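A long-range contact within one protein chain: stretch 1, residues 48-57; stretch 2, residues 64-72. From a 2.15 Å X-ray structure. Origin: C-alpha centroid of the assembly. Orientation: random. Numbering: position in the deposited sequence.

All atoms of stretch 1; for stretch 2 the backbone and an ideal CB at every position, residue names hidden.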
# COMPACT_ATOMS: atom_id res chain seq x y z
N VAL A 48 9.59 7.14 1.76
CA VAL A 48 8.40 6.85 2.54
C VAL A 48 7.56 8.13 2.65
O VAL A 48 6.36 8.09 2.38
CB VAL A 48 8.78 6.28 3.93
CG1 VAL A 48 7.60 6.29 4.88
CG2 VAL A 48 9.34 4.88 3.78
N GLU A 49 8.19 9.26 3.01
CA GLU A 49 7.51 10.56 3.15
C GLU A 49 6.76 10.92 1.86
O GLU A 49 5.58 11.25 1.94
CB GLU A 49 8.48 11.68 3.55
CG GLU A 49 7.76 13.00 3.82
CD GLU A 49 8.58 14.15 4.37
OE1 GLU A 49 9.38 14.73 3.60
OE2 GLU A 49 8.35 14.54 5.54
N ARG A 50 7.42 10.83 0.69
CA ARG A 50 6.81 11.15 -0.61
C ARG A 50 5.65 10.21 -0.93
O ARG A 50 4.60 10.68 -1.38
CB ARG A 50 7.87 11.11 -1.74
CG ARG A 50 7.29 11.05 -3.16
CD ARG A 50 6.99 12.42 -3.75
NE ARG A 50 8.01 12.79 -4.73
CZ ARG A 50 7.89 12.61 -6.04
NH1 ARG A 50 6.78 12.07 -6.55
NH2 ARG A 50 8.87 12.97 -6.86
N ALA A 51 5.82 8.89 -0.68
CA ALA A 51 4.79 7.88 -0.95
C ALA A 51 3.54 8.15 -0.11
O ALA A 51 2.42 7.96 -0.60
CB ALA A 51 5.32 6.47 -0.70
N LEU A 52 3.70 8.66 1.14
CA LEU A 52 2.55 9.02 1.96
C LEU A 52 1.90 10.30 1.48
O LEU A 52 0.68 10.38 1.44
CB LEU A 52 2.93 9.18 3.43
CG LEU A 52 3.16 7.90 4.18
CD1 LEU A 52 3.84 8.19 5.51
CD2 LEU A 52 1.85 7.12 4.36
N LEU A 53 2.71 11.27 1.02
CA LEU A 53 2.20 12.54 0.50
C LEU A 53 1.38 12.34 -0.77
O LEU A 53 0.41 13.08 -0.98
CB LEU A 53 3.34 13.54 0.24
CG LEU A 53 3.93 14.20 1.48
CD1 LEU A 53 5.23 14.93 1.14
CD2 LEU A 53 2.92 15.15 2.15
N GLU A 54 1.73 11.32 -1.60
CA GLU A 54 1.02 10.95 -2.84
C GLU A 54 -0.40 10.47 -2.54
O GLU A 54 -1.30 10.68 -3.34
CB GLU A 54 1.77 9.83 -3.59
CG GLU A 54 3.04 10.28 -4.32
CD GLU A 54 2.91 11.18 -5.53
OE1 GLU A 54 1.80 11.28 -6.12
OE2 GLU A 54 3.93 11.81 -5.89
N MSE A 55 -0.60 9.85 -1.37
CA MSE A 55 -1.91 9.35 -0.93
C MSE A 55 -2.84 10.48 -0.46
O MSE A 55 -4.00 10.21 -0.16
CB MSE A 55 -1.73 8.34 0.20
CG MSE A 55 -0.78 7.22 -0.14
SE MSE A 55 -0.70 6.03 1.36
CE MSE A 55 -2.22 4.94 0.89
N THR A 56 -2.36 11.72 -0.41
CA THR A 56 -3.20 12.85 -0.01
C THR A 56 -3.74 13.59 -1.24
O THR A 56 -4.63 14.44 -1.09
CB THR A 56 -2.44 13.83 0.89
OG1 THR A 56 -1.44 14.53 0.14
CG2 THR A 56 -1.87 13.17 2.16
N ARG A 57 -3.21 13.29 -2.44
CA ARG A 57 -3.61 13.95 -3.68
C ARG A 57 -4.99 13.48 -4.15
O ARG A 57 -5.13 12.41 -4.73
CB ARG A 57 -2.55 13.72 -4.78
CG ARG A 57 -2.34 14.95 -5.66
CD ARG A 57 -1.59 14.63 -6.94
NE ARG A 57 -0.19 14.28 -6.70
CZ ARG A 57 0.82 14.64 -7.48
NH1 ARG A 57 0.60 15.38 -8.56
NH2 ARG A 57 2.06 14.26 -7.19
N UNK A 64 2.15 18.52 -4.76
CA UNK A 64 2.11 18.05 -3.39
C UNK A 64 2.82 18.98 -2.41
O UNK A 64 3.78 19.65 -2.81
CB UNK A 64 2.73 16.65 -3.31
N UNK A 65 2.42 19.00 -1.10
CA UNK A 65 3.21 19.75 -0.10
C UNK A 65 4.66 19.22 -0.05
O UNK A 65 4.90 18.07 -0.43
CB UNK A 65 2.56 19.64 1.28
N UNK A 66 5.61 20.04 0.41
CA UNK A 66 7.03 19.65 0.46
C UNK A 66 7.35 18.61 1.54
O UNK A 66 8.41 17.98 1.47
CB UNK A 66 7.89 20.89 0.70
N UNK A 67 6.48 18.48 2.55
CA UNK A 67 6.72 17.59 3.67
C UNK A 67 5.44 17.24 4.38
O UNK A 67 4.43 17.94 4.25
CB UNK A 67 7.71 18.22 4.65
N UNK A 68 5.52 16.19 5.21
CA UNK A 68 4.41 15.75 6.03
C UNK A 68 4.02 16.84 7.06
O UNK A 68 2.83 16.96 7.35
CB UNK A 68 4.77 14.44 6.74
N UNK A 69 4.99 17.66 7.56
CA UNK A 69 4.69 18.76 8.49
C UNK A 69 3.98 19.89 7.75
O UNK A 69 3.10 20.52 8.32
CB UNK A 69 5.97 19.28 9.15
N UNK A 70 4.38 20.16 6.48
CA UNK A 70 3.70 21.17 5.65
C UNK A 70 2.27 20.70 5.35
O UNK A 70 1.35 21.51 5.41
CB UNK A 70 4.47 21.42 4.35
N UNK A 71 2.07 19.39 5.09
CA UNK A 71 0.74 18.83 4.82
C UNK A 71 -0.18 18.96 6.05
O UNK A 71 -1.32 19.38 5.91
CB UNK A 71 0.86 17.36 4.41
N UNK A 72 0.32 18.56 7.22
CA UNK A 72 -0.41 18.61 8.49
C UNK A 72 -0.88 20.05 8.78
O UNK A 72 -2.05 20.26 9.04
CB UNK A 72 0.47 18.09 9.63

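At position 64 the backbone is extended (phi/psi -85/153) and CA-to-CB points toward stretch 1, with the ideal CB 4.8 Å from Leu53 CB and 4.6 Å from Arg57 NH2. A medium or long aliphatic side chain would suit the space between Leu53 and Arg57, although the carboxylate of Glu54 nearby could also receive a polar one. The residue is Leu64. Its CD1 lies 4.2 Å from Leu53 CB and 3.4 Å from Arg57 NH2, while its CD2 packs 3.3 Å from Leu53 O. Leu53 O already accepts a hydrogen bond from Thr56 OG1 (2.6 Å).

Position 65 is also extended, at phi -59, and CA-to-CB runs sideways, with the ideal CB 4.6 Å from Leu53 CD2. The phi permits proline, but many small or apolar residues would fit. Pro65 is found, and its ring carbon CD lies 4.4 Å from Leu53 CD2.

At position 66 CA-to-CB points away into space free of stretch 1, which leaves the choice wide; Ala66 occupies it.

Position 67 has phi/psi -159/164 and immediately precedes helical backbone angles, a setting that favours Ser, Thr, Asp or Asn as an N-cap. Although CA-to-CB points away overall, the ideal CB is 3.8 Å from Glu49 OE2, so a further negative charge would be less welcome. Ser67 meets both conditions: its OG accepts from the backbone N of position 70 at 3.1 Å, a capping bond.

At position 68 CA-to-CB runs sideways, with the ideal CB 3.8 Å from Glu49 OE2 and 5.0 Å from Leu53 CD2. The backbone N donates a weak but nearly straight hydrogen bond to Glu49 OE2 (3.3 Å, 176°), which excludes only proline on this count. Leu52 and Leu53 offer methyl groups, inviting Leu, Ile or Met. Leu68 reaches both, with CD1 4.1 Å from Leu52 CD1 and CD2 3.9 Å from Leu53 CD2.

Positions 69 and 70 point sideways, with nothing of stretch 1 within 5.5 Å of either ideal CB, so many helix-compatible residues would serve. Both are alanine. A water accepts from Ala69 N (3.2 Å) and donates to Glu49 OE2 (3.0 Å).

Position 71 points toward stretch 1, its ideal CB 3.8 Å from Leu53 CD2 and 5.5 Å from Thr56 CG2. A large apolar or aromatic side chain could cover both. Tyr71 does so: its CB packs 3.8 Å from Leu53 CD2, and Thr56 CG2 sits over one ring face, 3.5 Å from Tyr71 CZ, in a CH-pi contact.

Position 72 is out of reach; it is Glu72.

Stretch 2, residues 64-72: LPASLAAYE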
# COMPACT_ATOMS: atom_id res chain seq x y z
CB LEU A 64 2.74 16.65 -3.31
CG LEU A 64 1.91 15.52 -3.92
CD1 LEU A 64 2.61 14.23 -3.79
CD2 LEU A 64 0.53 15.41 -3.27
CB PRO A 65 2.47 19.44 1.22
CG PRO A 65 1.09 19.06 0.79
CD PRO A 65 1.30 18.28 -0.45
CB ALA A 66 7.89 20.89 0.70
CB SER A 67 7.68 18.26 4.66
OG SER A 67 7.09 19.42 5.23
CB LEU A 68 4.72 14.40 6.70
CG LEU A 68 4.57 13.21 5.76
CD1 LEU A 68 5.18 11.95 6.35
CD2 LEU A 68 3.08 12.99 5.35
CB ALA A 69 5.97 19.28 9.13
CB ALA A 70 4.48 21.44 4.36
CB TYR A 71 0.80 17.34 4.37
CG TYR A 71 -0.57 16.68 4.36
CD1 TYR A 71 -1.49 16.97 3.36
CD2 TYR A 71 -0.96 15.82 5.38
CE1 TYR A 71 -2.77 16.42 3.37
CE2 TYR A 71 -2.25 15.28 5.42
CZ TYR A 71 -3.14 15.56 4.39
OH TYR A 71 -4.38 14.97 4.36
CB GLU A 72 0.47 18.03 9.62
CG GLU A 72 0.14 18.55 11.01
CD GLU A 72 0.89 17.79 12.08
OE1 GLU A 72 2.05 18.15 12.36
OE2 GLU A 72 0.33 16.79 12.59
O HOH W 1 7.85 16.30 7.87
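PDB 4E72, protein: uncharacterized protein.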